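Local coordinates for hypothetical protein VC1899 (Vibrio cholerae, PDB 1XMX), which is of unknown function but carries a Card1-like endonuclease domain of the PD-(D/E)XK clan and probably binds nucleic acid, at residues A[278-283]-A[289-294]. Residues are numbered along the deposited sequence; the frame is centred on the assembly and turned at random.
Sequences NVQVYR and EVRNEL
Arg-283 reaches from its own strand across to Val-290 and Asn-292 of the neighbouring one. Its CB lies 4.1 Å from Val-290 O, the carbonyl that also accepts a hydrogen bond from Arg-283 N. Beyond CB the chain stays extended as far as CD, then bends at chi3 (-66°), which turns NE toward the partner strand. Arg-283 NE donates to a water at 2.8 Å. The same water accepts from Asn-292 ND2 and donates to Val-290 O at 2.7 Å, with a weak, long bond to Val-281 O; it thus links both side chains to the backbone. At the tip, Arg-283 NH2 meets Val-290 CG2, whose placement is uncertain, and crowds Asn-292 ND2, a doubtful approach of two donors that is no hydrogen bond; guanidinium and amide planes stand 64° apart. Asn-292 OD1 is hydrogen-bonded to Lys-324 NZ on helix 321-333. The two strands form an antiparallel beta hairpin in the mixed sheet of the Card1-like endonuclease domain, with that helix packed over the face bearing Val-281, Arg-283, Asn-292 and Leu-294. Hydrogen-bonded pairs are Val-279 with Leu-294, Val-281 with Asn-292, and Arg-283 with Val-290. Asn-278 and Val-279 both face Leu-294, a G1 beta bulge, and Asn-278 takes left-handed helical backbone angles. With Val-281 CG1 anti to the backbone N (chi1 -176°), Val-281 CG2 is turned to Leu-294 CG, 3.7 Å away, and both residues touch Leu-332. On the opposite face, Tyr-282 CE2 approaches Arg-291 CG at 3.7 Å, while Tyr-282 CD2 lies 3.9 Å from Glu-289 CD.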
loop_
_atom_site.group_PDB
_atom_site.type_symbol
_atom_site.label_atom_id
_atom_site.label_comp_id
_atom_site.label_asym_id
_atom_site.label_seq_id
_atom_site.Cartn_x
_atom_site.Cartn_y
_atom_site.Cartn_z
ATOM N N ASN A 278 -4.494 3.759 9.065
ATOM C CA ASN A 278 -4.648 5.207 8.945
ATOM C C ASN A 278 -3.341 5.958 8.679
ATOM O O ASN A 278 -2.998 6.901 9.401
ATOM C CB ASN A 278 -5.381 5.788 10.164
ATOM C CG ASN A 278 -6.884 5.519 10.112
ATOM O OD1 ASN A 278 -7.530 5.801 9.097
ATOM N ND2 ASN A 278 -7.450 4.982 11.202
ATOM N N VAL A 279 -2.628 5.537 7.639
ATOM C CA VAL A 279 -1.404 6.188 7.254
ATOM C C VAL A 279 -1.740 7.599 6.749
ATOM O O VAL A 279 -2.603 7.754 5.875
ATOM C CB VAL A 279 -0.714 5.376 6.142
ATOM C CG1 VAL A 279 0.666 5.945 5.878
ATOM C CG2 VAL A 279 -0.612 3.895 6.552
ATOM N N GLN A 280 -1.119 8.623 7.339
ATOM C CA GLN A 280 -1.162 9.986 6.770
ATOM C C GLN A 280 -0.094 10.153 5.673
ATOM O O GLN A 280 1.049 9.875 5.911
ATOM C CB GLN A 280 -0.953 11.035 7.860
ATOM C CG GLN A 280 -1.806 10.798 9.106
ATOM C CD GLN A 280 -3.293 10.888 8.782
ATOM O OE1 GLN A 280 -4.089 9.976 9.071
ATOM N NE2 GLN A 280 -3.673 11.979 8.155
ATOM N N VAL A 281 -0.478 10.641 4.488
ATOM C CA VAL A 281 0.409 10.688 3.321
ATOM C C VAL A 281 0.469 12.142 2.860
ATOM O O VAL A 281 -0.579 12.782 2.653
ATOM C CB VAL A 281 -0.138 9.870 2.113
ATOM C CG1 VAL A 281 0.880 9.859 0.918
ATOM C CG2 VAL A 281 -0.556 8.488 2.514
ATOM N N TYR A 282 1.689 12.648 2.725
ATOM C CA TYR A 282 1.968 14.009 2.312
ATOM C C TYR A 282 2.761 14.039 0.991
ATOM O O TYR A 282 3.678 13.226 0.806
ATOM C CB TYR A 282 2.764 14.725 3.427
ATOM C CG TYR A 282 2.038 14.789 4.759
ATOM C CD1 TYR A 282 2.187 13.781 5.713
ATOM C CD2 TYR A 282 1.204 15.858 5.059
ATOM C CE1 TYR A 282 1.518 13.840 6.943
ATOM C CE2 TYR A 282 0.506 15.934 6.282
ATOM C CZ TYR A 282 0.671 14.914 7.222
ATOM O OH TYR A 282 -0.009 14.986 8.431
ATOM N N ARG A 283 2.389 14.956 0.080
ATOM C CA ARG A 283 3.170 15.224 -1.131
ATOM C C ARG A 283 3.350 16.729 -1.294
ATOM O O ARG A 283 2.369 17.468 -1.256
ATOM C CB ARG A 283 2.502 14.625 -2.373
ATOM C CG ARG A 283 2.518 13.096 -2.391
ATOM C CD ARG A 283 1.671 12.478 -3.502
ATOM N NE ARG A 283 0.252 12.734 -3.316
ATOM C CZ ARG A 283 -0.749 12.291 -4.084
ATOM N NH1 ARG A 283 -0.542 11.538 -5.150
ATOM N NH2 ARG A 283 -1.999 12.632 -3.780
ATOM N N GLU A 289 0.695 21.657 -0.752
ATOM C CA GLU A 289 0.666 20.299 -0.283
ATOM C C GLU A 289 -0.642 19.600 -0.603
ATOM O O GLU A 289 -1.730 20.208 -0.457
ATOM C CB GLU A 289 0.826 20.315 1.230
ATOM C CG GLU A 289 1.177 18.995 1.831
ATOM C CD GLU A 289 1.939 19.196 3.103
ATOM O OE1 GLU A 289 1.367 19.838 4.026
ATOM O OE2 GLU A 289 3.110 18.750 3.175
ATOM N N VAL A 290 -0.548 18.325 -0.994
ATOM C CA VAL A 290 -1.725 17.440 -0.924
ATOM C C VAL A 290 -1.614 16.300 0.102
ATOM O O VAL A 290 -0.643 15.567 0.106
ATOM C CB VAL A 290 -2.301 17.011 -2.324
ATOM C CG1 VAL A 290 -1.598 17.720 -3.498
ATOM C CG2 VAL A 290 -2.430 15.497 -2.469
ATOM N N ARG A 291 -2.595 16.247 1.010
ATOM C CA ARG A 291 -2.656 15.288 2.143
ATOM C C ARG A 291 -3.722 14.231 1.824
ATOM O O ARG A 291 -4.794 14.561 1.318
ATOM C CB ARG A 291 -3.007 16.019 3.461
ATOM C CG ARG A 291 -2.771 15.248 4.803
ATOM C CD ARG A 291 -3.385 13.857 4.844
ATOM N NE ARG A 291 -4.225 13.583 6.033
ATOM C CZ ARG A 291 -5.553 13.323 6.024
ATOM N NH1 ARG A 291 -6.232 13.309 4.867
ATOM N NH2 ARG A 291 -6.217 13.073 7.176
ATOM N N ASN A 292 -3.397 12.963 2.068
ATOM C CA ASN A 292 -4.327 11.881 1.880
ATOM C C ASN A 292 -4.240 10.989 3.104
ATOM O O ASN A 292 -3.308 11.112 3.861
ATOM C CB ASN A 292 -3.971 11.090 0.630
ATOM C CG ASN A 292 -4.329 11.829 -0.661
ATOM O OD1 ASN A 292 -5.525 12.043 -0.982
ATOM N ND2 ASN A 292 -3.293 12.201 -1.425
ATOM N N GLU A 293 -5.229 10.115 3.314
ATOM C CA GLU A 293 -5.148 9.115 4.399
ATOM C C GLU A 293 -5.407 7.728 3.853
ATOM O O GLU A 293 -6.374 7.532 3.156
ATOM C CB GLU A 293 -6.162 9.396 5.511
ATOM C CG GLU A 293 -6.188 8.298 6.572
ATOM C CD GLU A 293 -7.054 8.675 7.743
ATOM O OE1 GLU A 293 -8.302 8.550 7.645
ATOM O OE2 GLU A 293 -6.483 9.115 8.764
ATOM N N LEU A 294 -4.556 6.758 4.172
ATOM C CA LEU A 294 -4.800 5.375 3.750
ATOM C C LEU A 294 -5.386 4.594 4.933
ATOM O O LEU A 294 -4.723 4.409 5.958
ATOM C CB LEU A 294 -3.505 4.709 3.210
ATOM C CG LEU A 294 -2.631 5.470 2.252
ATOM C CD1 LEU A 294 -1.411 4.690 1.846
ATOM C CD2 LEU A 294 -3.365 5.845 1.000
HETATM O O HOH W 1 -0.865 12.973 -0.728
#